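Local coordinates for protein glucose 1-dehydrogenase (Haloferax mediterranei, PDB 2B5W) that oxidises D-glucose to D-glucono-1,5-lactone, and also acts on other aldose sugars, with a catalytic zinc ion and NADP+ in preference to NAD+, at residues A[42-47]-A[59-64]; A[111-114]-A[119-122]; A[5-10]-A[14-19]. The protein carries 1 engineered substitution. One frame throughout, in Å; residues are numbered along the deposited sequence. Where two conformers were deposited one is given.

Contact 1: A[42-47]-A[59-64]. With ZN (zinc ion), chain B; NAP (NADP nicotinamide-adenine-dinucleotide phosphate), chain I.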
ATOM      1  N   HIS A  42      18.669  16.873 -13.150  1.00 27.29           N
ATOM      2  CA  HIS A  42      19.866  16.227 -13.660  1.00 30.63           C
ATOM      3  C   HIS A  42      19.443  15.049 -14.546  1.00 28.40           C
ATOM      4  O   HIS A  42      20.067  14.805 -15.564  1.00 31.98           O
ATOM      5  CB  HIS A  42      20.755  15.807 -12.507  1.00 26.18           C
ATOM      6  CG  HIS A  42      21.346  16.967 -11.764  1.00 29.62           C
ATOM      7  ND1 HIS A  42      22.401  17.701 -12.261  1.00 33.76           N
ATOM      8  CD2 HIS A  42      21.025  17.527 -10.569  1.00 26.74           C
ATOM      9  CE1 HIS A  42      22.722  18.648 -11.394  1.00 33.05           C
ATOM     10  NE2 HIS A  42      21.918  18.558 -10.352  1.00 24.65           N
ATOM     11  N   GLU A  43      18.371  14.353 -14.170  1.00 29.68           N
ATOM     12  CA  GLU A  43      17.876  13.218 -14.979  1.00 30.67           C
ATOM     13  C   GLU A  43      17.398  13.715 -16.349  1.00 34.85           C
ATOM     14  O   GLU A  43      17.680  13.099 -17.364  1.00 33.50           O
ATOM     15  CB  GLU A  43      16.770  12.456 -14.242  1.00 32.87           C
ATOM     16  CG  GLU A  43      17.221  11.756 -12.969  1.00 32.95           C
ATOM     17  CD  GLU A  43      16.064  11.376 -12.049  1.00 54.33           C
ATOM     18  OE1 GLU A  43      14.953  11.103 -12.556  1.00 66.26           O
ATOM     19  OE2 GLU A  43      16.264  11.362 -10.809  1.00 46.12           O
ATOM     20  N   VAL A  44      16.713  14.861 -16.389  1.00 26.96           N
ATOM     21  CA  VAL A  44      16.282  15.464 -17.654  1.00 30.01           C
ATOM     22  C   VAL A  44      17.489  15.856 -18.513  1.00 29.13           C
ATOM     23  O   VAL A  44      17.458  15.731 -19.741  1.00 32.64           O
ATOM     24  CB  VAL A  44      15.391  16.738 -17.416  1.00 29.88           C
ATOM     25  CG1 VAL A  44      15.141  17.504 -18.715  1.00 30.54           C
ATOM     26  CG2 VAL A  44      14.062  16.362 -16.774  1.00 32.91           C
ATOM     27  N   ILE A  45      18.532  16.374 -17.884  1.00 27.35           N
ATOM     28  CA  ILE A  45      19.725  16.830 -18.631  1.00 27.09           C
ATOM     29  C   ILE A  45      20.416  15.613 -19.234  1.00 37.36           C
ATOM     30  O   ILE A  45      20.842  15.655 -20.373  1.00 38.31           O
ATOM     31  CB  ILE A  45      20.697  17.591 -17.713  1.00 31.61           C
ATOM     32  CG1 ILE A  45      20.081  18.939 -17.335  1.00 30.72           C
ATOM     33  CG2 ILE A  45      22.062  17.833 -18.396  1.00 36.53           C
ATOM     34  CD1 ILE A  45      20.732  19.575 -16.083  1.00 32.46           C
ATOM     35  N   ALA A  46      20.495  14.542 -18.443  1.00 32.56           N
ATOM     36  CA  ALA A  46      21.113  13.274 -18.854  1.00 39.40           C
ATOM     37  C   ALA A  46      20.285  12.513 -19.893  1.00 52.09           C
ATOM     38  O   ALA A  46      20.827  11.685 -20.620  1.00 54.13           O
ATOM     39  CB  ALA A  46      21.329  12.384 -17.643  1.00 36.07           C
ATOM     40  N   GLY A  47      18.982  12.792 -19.962  1.00 41.92           N
ATOM     41  CA  GLY A  47      18.083  12.036 -20.814  1.00 95.26           C
ATOM     42  C   GLY A  47      18.167  12.467 -22.265  1.00 54.28           C
ATOM     43  O   GLY A  47      19.087  13.192 -22.665  1.00 64.02           O
ATOM     44  N   LEU A  59      14.194  22.389 -24.370  1.00 22.80           N
ATOM     45  CA  LEU A  59      13.293  22.330 -23.239  1.00 21.10           C
ATOM     46  C   LEU A  59      13.830  23.296 -22.177  1.00 19.54           C
ATOM     47  O   LEU A  59      14.946  23.136 -21.700  1.00 19.52           O
ATOM     48  CB  LEU A  59      13.247  20.923 -22.671  1.00 22.10           C
ATOM     49  CG  LEU A  59      12.486  20.764 -21.341  1.00 20.42           C
ATOM     50  CD1 LEU A  59      11.026  21.060 -21.545  1.00 20.95           C
ATOM     51  CD2 LEU A  59      12.674  19.384 -20.826  1.00 24.80           C
ATOM     52  N   VAL A  60      13.035  24.305 -21.843  1.00 18.33           N
ATOM     53  CA  VAL A  60      13.395  25.183 -20.715  1.00 17.95           C
ATOM     54  C   VAL A  60      13.277  24.350 -19.438  1.00 17.23           C
ATOM     55  O   VAL A  60      12.255  23.656 -19.237  1.00 17.57           O
ATOM     56  CB  VAL A  60      12.489  26.405 -20.631  1.00 17.41           C
ATOM     57  CG1 VAL A  60      12.750  27.192 -19.356  1.00 18.97           C
ATOM     58  CG2 VAL A  60      12.685  27.324 -21.864  1.00 21.27           C
ATOM     59  N   LEU A  61      14.324  24.361 -18.618  1.00 16.86           N
ATOM     60  CA  LEU A  61      14.364  23.559 -17.423  1.00 17.06           C
ATOM     61  C   LEU A  61      13.620  24.235 -16.267  1.00 17.19           C
ATOM     62  O   LEU A  61      13.262  25.393 -16.361  1.00 17.06           O
ATOM     63  CB  LEU A  61      15.804  23.303 -17.023  1.00 18.95           C
ATOM     64  CG  LEU A  61      16.667  22.481 -17.992  1.00 24.78           C
ATOM     65  CD1 LEU A  61      18.113  22.520 -17.486  1.00 27.76           C
ATOM     66  CD2 LEU A  61      16.149  21.069 -18.080  1.00 29.92           C
ATOM     67  N   GLY A  62      13.446  23.467 -15.190  1.00 19.55           N
ATOM     68  CA  GLY A  62      13.004  23.979 -13.906  1.00 19.96           C
ATOM     69  C   GLY A  62      11.541  23.717 -13.625  1.00 16.40           C
ATOM     70  O   GLY A  62      10.656  24.178 -14.353  1.00 18.11           O
ATOM     71  N   HIS A  63      11.284  23.059 -12.496  1.00 17.17           N
ATOM     72  CA  HIS A  63       9.905  22.802 -12.081  1.00 15.21           C
ATOM     73  C   HIS A  63       9.653  23.261 -10.641  1.00 16.02           C
ATOM     74  O   HIS A  63       8.545  23.122 -10.141  1.00 18.20           O
ATOM     75  CB  HIS A  63       9.581  21.302 -12.200  1.00 15.37           C
ATOM     76  CG  HIS A  63      10.503  20.454 -11.399  1.00 17.51           C
ATOM     77  ND1 HIS A  63      11.758  20.094 -11.852  1.00 19.73           N
ATOM     78  CD2 HIS A  63      10.399  19.966 -10.138  1.00 21.26           C
ATOM     79  CE1 HIS A  63      12.393  19.436 -10.896  1.00 24.29           C
ATOM     80  NE2 HIS A  63      11.602  19.360  -9.835  1.00 18.84           N
ATOM     81  N   GLU A  64      10.670  23.764  -9.954  1.00 15.06           N
ATOM     82  CA  GLU A  64      10.546  24.234  -8.557  1.00 15.35           C
ATOM     83  C   GLU A  64      10.698  25.766  -8.484  1.00 17.71           C
ATOM     84  O   GLU A  64      11.797  26.287  -8.205  1.00 21.21           O
ATOM     85  CB  GLU A  64      11.654  23.618  -7.727  1.00 16.13           C
ATOM     86  CG  GLU A  64      11.823  22.130  -7.814  1.00 17.60           C
ATOM     87  CD  GLU A  64      13.000  21.637  -7.021  1.00 20.92           C
ATOM     88  OE1 GLU A  64      13.734  22.466  -6.439  1.00 24.72           O
ATOM     89  OE2 GLU A  64      13.144  20.429  -6.928  1.00 20.36           O
TER
HETATM   90 ZN    ZN B 800      12.548  19.037  -8.018  1.00 23.59          ZN
HETATM   91  PA  NAP I 701      19.447  12.570  -5.610  1.00 29.21           P
HETATM   92  O1A NAP I 701      20.076  11.911  -6.743  1.00 41.82           O
HETATM   93  O2A NAP I 701      20.017  13.966  -5.325  1.00 40.03           O
HETATM   94  O5B NAP I 701      19.609  11.721  -4.291  1.00 25.06           O
HETATM   95  C5B NAP I 701      19.596  10.320  -4.240  1.00 22.79           C
HETATM   96  C4B NAP I 701      20.528  10.028  -3.085  1.00 18.07           C
HETATM   97  O4B NAP I 701      20.413   8.656  -2.779  1.00 20.32           O
HETATM   98  C3B NAP I 701      22.008  10.326  -3.394  1.00 22.94           C
HETATM   99  O3B NAP I 701      22.583  11.257  -2.490  1.00 20.77           O
HETATM  100  C2B NAP I 701      22.679   8.954  -3.305  1.00 22.46           C
HETATM  101  O2B NAP I 701      23.944   8.948  -2.664  1.00 23.78           O
HETATM  102  C1B NAP I 701      21.698   8.157  -2.479  1.00 23.06           C
HETATM  103  N9A NAP I 701      21.749   6.746  -2.812  1.00 20.89           N
HETATM  104  C8A NAP I 701      21.522   6.180  -4.045  1.00 22.29           C
HETATM  105  N7A NAP I 701      21.674   4.847  -3.933  1.00 21.06           N
HETATM  106  C5A NAP I 701      22.044   4.562  -2.639  1.00 21.56           C
HETATM  107  C6A NAP I 701      22.343   3.386  -1.945  1.00 23.68           C
HETATM  108  N6A NAP I 701      22.379   2.177  -2.543  1.00 23.39           N
HETATM  109  N1A NAP I 701      22.671   3.453  -0.611  1.00 22.08           N
HETATM  110  C2A NAP I 701      22.682   4.658   0.061  1.00 22.32           C
HETATM  111  N3A NAP I 701      22.393   5.832  -0.613  1.00 20.37           N
HETATM  112  C4A NAP I 701      22.065   5.777  -1.927  1.00 19.56           C
HETATM  113  O3  NAP I 701      17.907  12.857  -5.902  1.00 33.84           O
HETATM  114  PN  NAP I 701      16.793  13.690  -5.073  1.00 24.15           P
HETATM  115  O1N NAP I 701      16.991  13.585  -3.599  1.00 21.34           O
HETATM  116  O2N NAP I 701      16.515  15.028  -5.687  1.00 24.69           O
HETATM  117  O5D NAP I 701      15.725  12.597  -5.538  1.00 23.10           O
HETATM  118  C5D NAP I 701      15.653  11.339  -4.896  1.00 23.51           C
HETATM  119  C4D NAP I 701      14.835  10.354  -5.729  1.00 30.87           C
HETATM  120  O4D NAP I 701      13.486  10.829  -5.774  1.00 23.56           O
HETATM  121  C3D NAP I 701      15.302  10.228  -7.182  1.00 26.91           C
HETATM  122  O3D NAP I 701      15.253   8.883  -7.614  1.00 26.03           O
HETATM  123  C2D NAP I 701      14.304  11.101  -7.936  1.00 28.07           C
HETATM  124  O2D NAP I 701      14.161  10.805  -9.301  1.00 28.05           O
HETATM  125  C1D NAP I 701      13.032  10.852  -7.127  1.00 19.09           C
HETATM  126  N1N NAP I 701      12.022  11.917  -7.158  1.00 22.93           N
HETATM  127  C2N NAP I 701      10.743  11.486  -7.335  1.00 25.84           C
HETATM  128  C3N NAP I 701       9.717  12.386  -7.286  1.00 24.97           C
HETATM  129  C7N NAP I 701       8.337  11.799  -7.308  1.00 22.34           C
HETATM  130  O7N NAP I 701       7.360  12.779  -7.461  1.00 23.14           O
HETATM  131  N7N NAP I 701       8.160  10.454  -7.189  1.00 17.09           N
HETATM  132  C4N NAP I 701       9.941  13.756  -7.103  1.00 23.49           C
HETATM  133  C5N NAP I 701      11.251  14.180  -6.913  1.00 23.96           C
HETATM  134  C6N NAP I 701      12.294  13.242  -6.914  1.00 23.61           C
HETATM  135  P2B NAP I 701      25.353   9.142  -3.511  1.00 22.43           P
HETATM  136  O1X NAP I 701      25.462  10.464  -4.072  1.00 22.30           O
HETATM  137  O2X NAP I 701      26.422   8.832  -2.443  1.00 21.92           O
HETATM  138  O3X NAP I 701      25.408   8.091  -4.625  1.00 23.12           O

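Contact 2: A[111-114]-A[119-122]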
ATOM      1  N   MET A 111      -1.098  11.419 -20.098  0.50 19.38           N
ATOM      2  CA  MET A 111      -2.285  12.209 -19.804  0.50 21.02           C
ATOM      3  C   MET A 111      -1.971  13.512 -19.049  0.50 18.51           C
ATOM      4  O   MET A 111      -2.852  14.134 -18.460  0.50 21.43           O
ATOM      5  CB  MET A 111      -3.286  11.344 -19.031  0.50 24.84           C
ATOM      6  CG  MET A 111      -3.639  10.058 -19.771  0.50 45.15           C
ATOM      7  SD  MET A 111      -5.080   9.247 -19.102  0.50 24.97           S
ATOM      8  CE  MET A 111      -5.650   8.314 -20.527  0.50155.78           C
ATOM      9  N   TYR A 112      -0.698  13.908 -19.088  1.00 20.08           N
ATOM     10  CA  TYR A 112      -0.263  15.174 -18.534  1.00 23.45           C
ATOM     11  C   TYR A 112       1.035  15.534 -19.210  1.00 17.79           C
ATOM     12  O   TYR A 112       1.765  14.679 -19.723  1.00 19.95           O
ATOM     13  CB  TYR A 112       0.026  15.071 -17.015  1.00 20.41           C
ATOM     14  CG  TYR A 112       1.091  14.058 -16.672  1.00 21.40           C
ATOM     15  CD1 TYR A 112       2.436  14.402 -16.647  1.00 22.69           C
ATOM     16  CD2 TYR A 112       0.755  12.730 -16.405  1.00 22.13           C
ATOM     17  CE1 TYR A 112       3.398  13.468 -16.359  1.00 21.72           C
ATOM     18  CE2 TYR A 112       1.708  11.803 -16.124  1.00 20.84           C
ATOM     19  CZ  TYR A 112       3.027  12.166 -16.076  1.00 24.03           C
ATOM     20  OH  TYR A 112       4.002  11.226 -15.788  1.00 26.41           O
ATOM     21  N   PHE A 113       1.345  16.812 -19.115  1.00 19.39           N
ATOM     22  CA  PHE A 113       2.705  17.317 -19.246  1.00 19.76           C
ATOM     23  C   PHE A 113       3.189  17.771 -17.855  1.00 15.97           C
ATOM     24  O   PHE A 113       2.386  18.140 -17.003  1.00 19.73           O
ATOM     25  CB  PHE A 113       2.721  18.545 -20.145  1.00 18.12           C
ATOM     26  CG  PHE A 113       2.378  18.286 -21.595  1.00 20.46           C
ATOM     27  CD1 PHE A 113       2.646  17.069 -22.205  1.00 24.12           C
ATOM     28  CD2 PHE A 113       1.860  19.319 -22.360  1.00 25.23           C
ATOM     29  CE1 PHE A 113       2.362  16.870 -23.564  1.00 26.01           C
ATOM     30  CE2 PHE A 113       1.559  19.104 -23.741  1.00 23.19           C
ATOM     31  CZ  PHE A 113       1.837  17.899 -24.309  1.00 25.56           C
ATOM     32  N   GLU A 114       4.508  17.752 -17.665  1.00 19.17           N
ATOM     33  CA  GLU A 114       5.149  18.304 -16.474  1.00 16.92           C
ATOM     34  C   GLU A 114       6.086  19.413 -16.929  1.00 18.88           C
ATOM     35  O   GLU A 114       7.017  19.180 -17.667  1.00 18.07           O
ATOM     36  CB  GLU A 114       5.927  17.228 -15.693  1.00 18.63           C
ATOM     37  CG  GLU A 114       5.008  16.435 -14.783  1.00 21.56           C
ATOM     38  CD  GLU A 114       5.658  15.230 -14.127  1.00 27.85           C
ATOM     39  OE1 GLU A 114       6.778  14.844 -14.514  1.00 25.87           O
ATOM     40  OE2 GLU A 114       5.016  14.654 -13.219  1.00 21.37           O
ATOM     41  N   GLY A 119       7.233  17.436 -22.037  1.00 20.65           N
ATOM     42  CA  GLY A 119       6.203  17.976 -22.891  1.00 22.95           C
ATOM     43  C   GLY A 119       5.915  19.458 -22.827  1.00 20.38           C
ATOM     44  O   GLY A 119       5.192  19.988 -23.681  1.00 25.52           O
ATOM     45  N   ALA A 120       6.494  20.158 -21.834  1.00 20.90           N
ATOM     46  CA  ALA A 120       6.177  21.563 -21.628  1.00 18.39           C
ATOM     47  C   ALA A 120       7.386  22.250 -20.993  1.00 20.05           C
ATOM     48  O   ALA A 120       8.021  21.710 -20.107  1.00 17.59           O
ATOM     49  CB  ALA A 120       4.940  21.736 -20.757  1.00 22.37           C
ATOM     50  N   HIS A 121       7.697  23.434 -21.476  1.00 20.10           N
ATOM     51  CA  HIS A 121       8.771  24.244 -20.931  1.00 18.48           C
ATOM     52  C   HIS A 121       8.536  24.547 -19.459  1.00 16.14           C
ATOM     53  O   HIS A 121       7.407  24.713 -19.028  1.00 17.94           O
ATOM     54  CB  HIS A 121       8.880  25.560 -21.670  1.00 19.88           C
ATOM     55  CG  HIS A 121       9.315  25.393 -23.083  1.00 17.14           C
ATOM     56  ND1 HIS A 121      10.463  24.718 -23.412  1.00 19.09           N
ATOM     57  CD2 HIS A 121       8.741  25.781 -24.247  1.00 20.23           C
ATOM     58  CE1 HIS A 121      10.592  24.711 -24.734  1.00 20.74           C
ATOM     59  NE2 HIS A 121       9.562  25.341 -25.260  1.00 22.25           N
ATOM     60  N   GLY A 122       9.650  24.619 -18.753  1.00 17.57           N
ATOM     61  CA  GLY A 122       9.669  24.864 -17.320  1.00 16.06           C
ATOM     62  C   GLY A 122       9.696  26.344 -16.988  1.00 19.27           C
ATOM     63  O   GLY A 122       9.227  27.191 -17.763  1.00 18.00           O
TER

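Contact 3: A[5-10]-A[14-19]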
ATOM      1  N   ALA A   5      17.948  26.281 -20.786  1.00 18.93           N
ATOM      2  CA  ALA A   5      17.334  25.179 -21.521  1.00 18.10           C
ATOM      3  C   ALA A   5      18.335  24.078 -21.834  1.00 20.29           C
ATOM      4  O   ALA A   5      19.540  24.310 -21.815  1.00 24.71           O
ATOM      5  CB  ALA A   5      16.744  25.684 -22.800  1.00 19.84           C
ATOM      6  N   VAL A   6      17.816  22.880 -22.080  1.00 23.26           N
ATOM      7  CA  VAL A   6      18.633  21.806 -22.687  1.00 25.03           C
ATOM      8  C   VAL A   6      18.263  21.771 -24.190  1.00 27.73           C
ATOM      9  O   VAL A   6      17.107  21.955 -24.582  1.00 23.54           O
ATOM     10  CB  VAL A   6      18.416  20.436 -22.013  1.00 28.47           C
ATOM     11  CG1 VAL A   6      19.060  20.410 -20.615  1.00 31.48           C
ATOM     12  CG2 VAL A   6      16.944  20.057 -21.930  1.00 34.05           C
ATOM     13  N   LYS A   7      19.269  21.590 -25.036  1.00 34.88           N
ATOM     14  CA  LYS A   7      19.080  21.490 -26.481  1.00 39.58           C
ATOM     15  C   LYS A   7      19.595  20.132 -26.947  1.00 32.15           C
ATOM     16  O   LYS A   7      20.425  19.490 -26.274  1.00 33.53           O
ATOM     17  CB  LYS A   7      19.884  22.576 -27.202  1.00 38.07           C
ATOM     18  CG  LYS A   7      19.211  23.927 -27.388  1.00 52.40           C
ATOM     19  CD  LYS A   7      20.281  25.018 -27.490  1.00 51.85           C
ATOM     20  CE  LYS A   7      19.932  26.148 -28.446  1.00 79.73           C
ATOM     21  NZ  LYS A   7      21.054  27.158 -28.488  1.00 51.36           N
ATOM     22  N   ARG A   8      19.078  19.683 -28.092  1.00 20.00           N
ATOM     23  CA  ARG A   8      19.646  18.501 -28.741  1.00 20.00           C
ATOM     24  C   ARG A   8      21.101  18.777 -29.083  1.00 20.00           C
ATOM     25  O   ARG A   8      21.415  19.803 -29.701  1.00 20.00           O
ATOM     26  CB  ARG A   8      18.879  18.189 -30.025  1.00 20.00           C
ATOM     27  CG  ARG A   8      17.449  17.715 -29.768  1.00 20.00           C
ATOM     28  CD  ARG A   8      16.660  17.474 -31.055  1.00 20.00           C
ATOM     29  NE  ARG A   8      15.284  17.019 -30.808  1.00 20.00           N
ATOM     30  CZ  ARG A   8      14.401  16.741 -31.776  1.00 20.00           C
ATOM     31  NH1 ARG A   8      14.732  16.868 -33.068  1.00 20.00           N
ATOM     32  NH2 ARG A   8      13.147  16.326 -31.551  1.00 20.00           N
ATOM     33  N   GLY A   9      22.004  17.913 -28.620  1.00 62.23           N
ATOM     34  CA  GLY A   9      23.415  18.038 -28.944  1.00 68.72           C
ATOM     35  C   GLY A   9      24.284  18.754 -27.919  1.00106.17           C
ATOM     36  O   GLY A   9      25.499  18.578 -27.937  1.00100.66           O
ATOM     37  N   GLU A  10      23.685  19.564 -27.045  1.00 40.22           N
ATOM     38  CA  GLU A  10      24.427  20.220 -25.973  1.00 38.03           C
ATOM     39  C   GLU A  10      24.358  19.309 -24.748  1.00 41.60           C
ATOM     40  O   GLU A  10      23.279  18.854 -24.376  1.00 43.85           O
ATOM     41  CB  GLU A  10      23.825  21.605 -25.645  1.00 42.01           C
ATOM     42  CG  GLU A  10      23.919  22.652 -26.763  1.00 40.86           C
ATOM     43  CD  GLU A  10      25.307  23.254 -26.927  1.00 88.33           C
ATOM     44  OE1 GLU A  10      26.077  23.316 -25.942  1.00 45.58           O
ATOM     45  OE2 GLU A  10      25.633  23.674 -28.055  1.00129.32           O
ATOM     46  N   VAL A  14      22.092  25.597 -21.261  1.00 25.70           N
ATOM     47  CA  VAL A  14      22.576  26.840 -21.811  1.00 27.41           C
ATOM     48  C   VAL A  14      21.549  27.944 -21.760  1.00 25.99           C
ATOM     49  O   VAL A  14      20.359  27.689 -21.625  1.00 23.89           O
ATOM     50  CB  VAL A  14      22.988  26.652 -23.268  1.00 31.87           C
ATOM     51  CG1 VAL A  14      24.160  25.655 -23.335  1.00 34.05           C
ATOM     52  CG2 VAL A  14      21.825  26.173 -24.095  1.00 30.22           C
ATOM     53  N   VAL A  15      22.027  29.181 -21.885  1.00 23.43           N
ATOM     54  CA  VAL A  15      21.155  30.329 -21.963  1.00 20.76           C
ATOM     55  C   VAL A  15      20.658  30.521 -23.383  1.00 29.89           C
ATOM     56  O   VAL A  15      21.441  30.530 -24.347  1.00 25.87           O
ATOM     57  CB  VAL A  15      21.829  31.655 -21.507  1.00 23.11           C
ATOM     58  CG1 VAL A  15      20.821  32.758 -21.498  1.00 26.02           C
ATOM     59  CG2 VAL A  15      22.440  31.497 -20.138  1.00 43.28           C
ATOM     60  N   ILE A  16      19.343  30.656 -23.490  1.00 21.39           N
ATOM     61  CA  ILE A  16      18.656  31.025 -24.713  1.00 19.60           C
ATOM     62  C   ILE A  16      17.837  32.287 -24.522  1.00 22.67           C
ATOM     63  O   ILE A  16      17.646  32.760 -23.404  1.00 22.07           O
ATOM     64  CB  ILE A  16      17.755  29.896 -25.205  1.00 21.72           C
ATOM     65  CG1 ILE A  16      16.622  29.583 -24.204  1.00 20.14           C
ATOM     66  CG2 ILE A  16      18.563  28.614 -25.449  1.00 22.94           C
ATOM     67  CD1 ILE A  16      15.570  28.704 -24.794  1.00 20.96           C
ATOM     68  N   GLU A  17      17.332  32.817 -25.629  1.00 21.23           N
ATOM     69  CA  GLU A  17      16.352  33.893 -25.603  1.00 22.04           C
ATOM     70  C   GLU A  17      15.112  33.551 -26.392  1.00 23.49           C
ATOM     71  O   GLU A  17      15.183  32.914 -27.467  1.00 25.34           O
ATOM     72  CB  GLU A  17      16.950  35.180 -26.128  1.00 27.12           C
ATOM     73  CG  GLU A  17      18.055  35.698 -25.222  1.00 25.86           C
ATOM     74  CD  GLU A  17      18.753  36.888 -25.802  1.00 66.12           C
ATOM     75  OE1 GLU A  17      18.651  37.959 -25.200  1.00 35.33           O
ATOM     76  OE2 GLU A  17      19.398  36.733 -26.861  1.00 40.70           O
ATOM     77  N   LYS A  18      13.971  33.987 -25.869  1.00 22.05           N
ATOM     78  CA  LYS A  18      12.700  33.809 -26.523  1.00 24.54           C
ATOM     79  C   LYS A  18      11.776  34.891 -26.022  1.00 22.36           C
ATOM     80  O   LYS A  18      12.062  35.558 -25.024  1.00 22.28           O
ATOM     81  CB  LYS A  18      12.144  32.414 -26.213  1.00 24.22           C
ATOM     82  CG  LYS A  18      11.863  32.176 -24.731  1.00 23.79           C
ATOM     83  CD  LYS A  18      10.972  30.936 -24.557  1.00 31.25           C
ATOM     84  CE  LYS A  18      11.690  29.691 -24.849  1.00 28.55           C
ATOM     85  NZ  LYS A  18      10.762  28.501 -24.749  1.00 23.52           N
ATOM     86  N   PRO A  19      10.691  35.127 -26.732  1.00 23.85           N
ATOM     87  CA  PRO A  19       9.796  36.220 -26.349  1.00 21.51           C
ATOM     88  C   PRO A  19       9.188  35.987 -24.963  1.00 19.96           C
ATOM     89  O   PRO A  19       8.950  34.835 -24.607  1.00 23.61           O
ATOM     90  CB  PRO A  19       8.694  36.170 -27.410  1.00 30.98           C
ATOM     91  CG  PRO A  19       9.265  35.402 -28.539  1.00 31.62           C
ATOM     92  CD  PRO A  19      10.233  34.418 -27.942  1.00 31.52           C
TER

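Contact 1: A[42-47]-A[59-64]
Val44 and Leu61 meet through methyl groups alone, CG1 of Val44 lying 3.8 Å from CD2 of Leu61 as the two side chains run antiparallel, flank to flank. The same CG1 also reaches CD2 of Leu59, 3.8 Å away, where the side chains stand nearly perpendicular. CG1 stands anti to the backbone N of Val44 (chi1 170°), a rotation that drops this one methyl between two leucines. The next residue, Ile45, lies across Leu61 with CG1 4.1 Å from Leu61 CD1, so the leucine spends one branch on each helix residue. Branched aliphatic residues suit this seam, which has no hydrogen bond across it; Val6 of strand 2-7 touches Ile45, Leu59 and Leu61 as well.

Helix 39-46 is thus seated on the end of strand 58-60 in the GroES-like catalytic domain of a zinc-containing alcohol dehydrogenase, and both segments contribute to the active site. Metal bonds come from 59-64: His63 NE2 holds the zinc ion at 2.1 Å and Glu64 OE2 at 1.9 Å, with the engineered Cys38 as a further ligand. Lys349 forms a salt bridge with Glu64 OE1, the carboxylate oxygen turned from the metal. The cofactor is met from the helix, where Glu43 OE2 accepts a 2.6 Å hydrogen bond from the NADP ribose hydroxyl O2D.

Contact 2: A[111-114]-A[119-122]
The Phe113 ring carries the backbone of Gly119 over one face: Gly119 O stands 3.6 Å above the ring plane over its centre, and Gly119 CA makes a CH-pi contact 4.1 Å from the centroid, 25° off the ring normal. Ala120 CB comes at the ring obliquely; its closest approach is to Phe113 CB, the carbon that joins ring to backbone, 3.9 Å away. The pair belongs to a small mixed sheet of the GroES-like domain, in which strand 113-115 lies between strands 88-89 and 119-120. Across these two segments, however, the bridge is loose, and packing of the ring on the peptide is the clearer link.

CG of Phe113 is anti to its own carbonyl carbon (chi1 -67°), which carries the ring over Gly119. Glycine is needed there: with positive phi, a beta carbon would run into Phe113 CD1 and into the preceding carbonyl oxygen. Ala120, with its single methyl, fits beside the base of the phenylalanine. Replacing Phe113 by serine would remove the ring and would probably leave the Gly119 peptide without its flat support, more at liberty to shift.

The side chain of Glu114, which binds substrate, leaves the backbone away from 119-122, and its OE2 forms a salt bridge with Arg88. Beyond Ala120 the chain is held by His121, whose ring stacks on His58 while ND1 accepts a hydrogen bond from Val60 N and NE2 is hydrogen-bonded to Glu56 OE1.

Contact 3: A[5-10]-A[14-19]
Ala5 N donates a nearly straight hydrogen bond to Val14 O at 2.9 Å, in the carbonyl plane of Val14. Val14 N returns an equally straight one to Ala5 O, also 2.9 Å long. Two reciprocal bonds of this kind define an antiparallel hydrogen-bonded pair.

Side chains fill in around it. Ala5 is small enough to let Ile16 come close, its CB lying 3.8 Å from Ile16 CD1. The rotation of Ile16 (chi1 63°) sets CG1 between the backbone N and the carbonyl carbon, bringing that longer branch to the alanine, while CG2 faces the aliphatic part of Lys7. Lys7 lies athwart Val14, with CD 3.9 Å from Val14 CG2, then runs alongside Ile16 in the reverse sense, so its methylenes pack on beta-branched residues at this surface. On the turn side, Glu10 OE1 rests 4.0 Å from Val14 CG1.

Lys7 to Glu10 form a type II turn, with Gly9 at positive phi where a side chain would strike the preceding carbonyl oxygen. The short segments 5-7 and 14-17 make an angle of 98°, far from the 180° of flat antiparallel strands, although pairing continues through Ile16 with Ala3; this is a strongly twisted, N-terminal beta hairpin.

From the N terminus the chain first makes contact 3, where 14-19 turns back on 5-10 and closes a short hairpin loop. Contact 1 follows, closing the 11-residue connection between helix 39-46 and strand 58-60, and contact 2 comes last, across four residues. The three loops lie in series; none encloses or crosses another. In space they adjoin. Strand 2-7 is the middle of a three-strand antiparallel sheet flanked by 14-17 and 58-60, so contacts 3 and 1 meet in this sheet, with Leu59 O 2.9 Å from Val6 N. Contact 2 joins on through Val60 O and Gly122 N, 2.8 Å apart, linking the small sheet of strand 113-115 to strand 58-60.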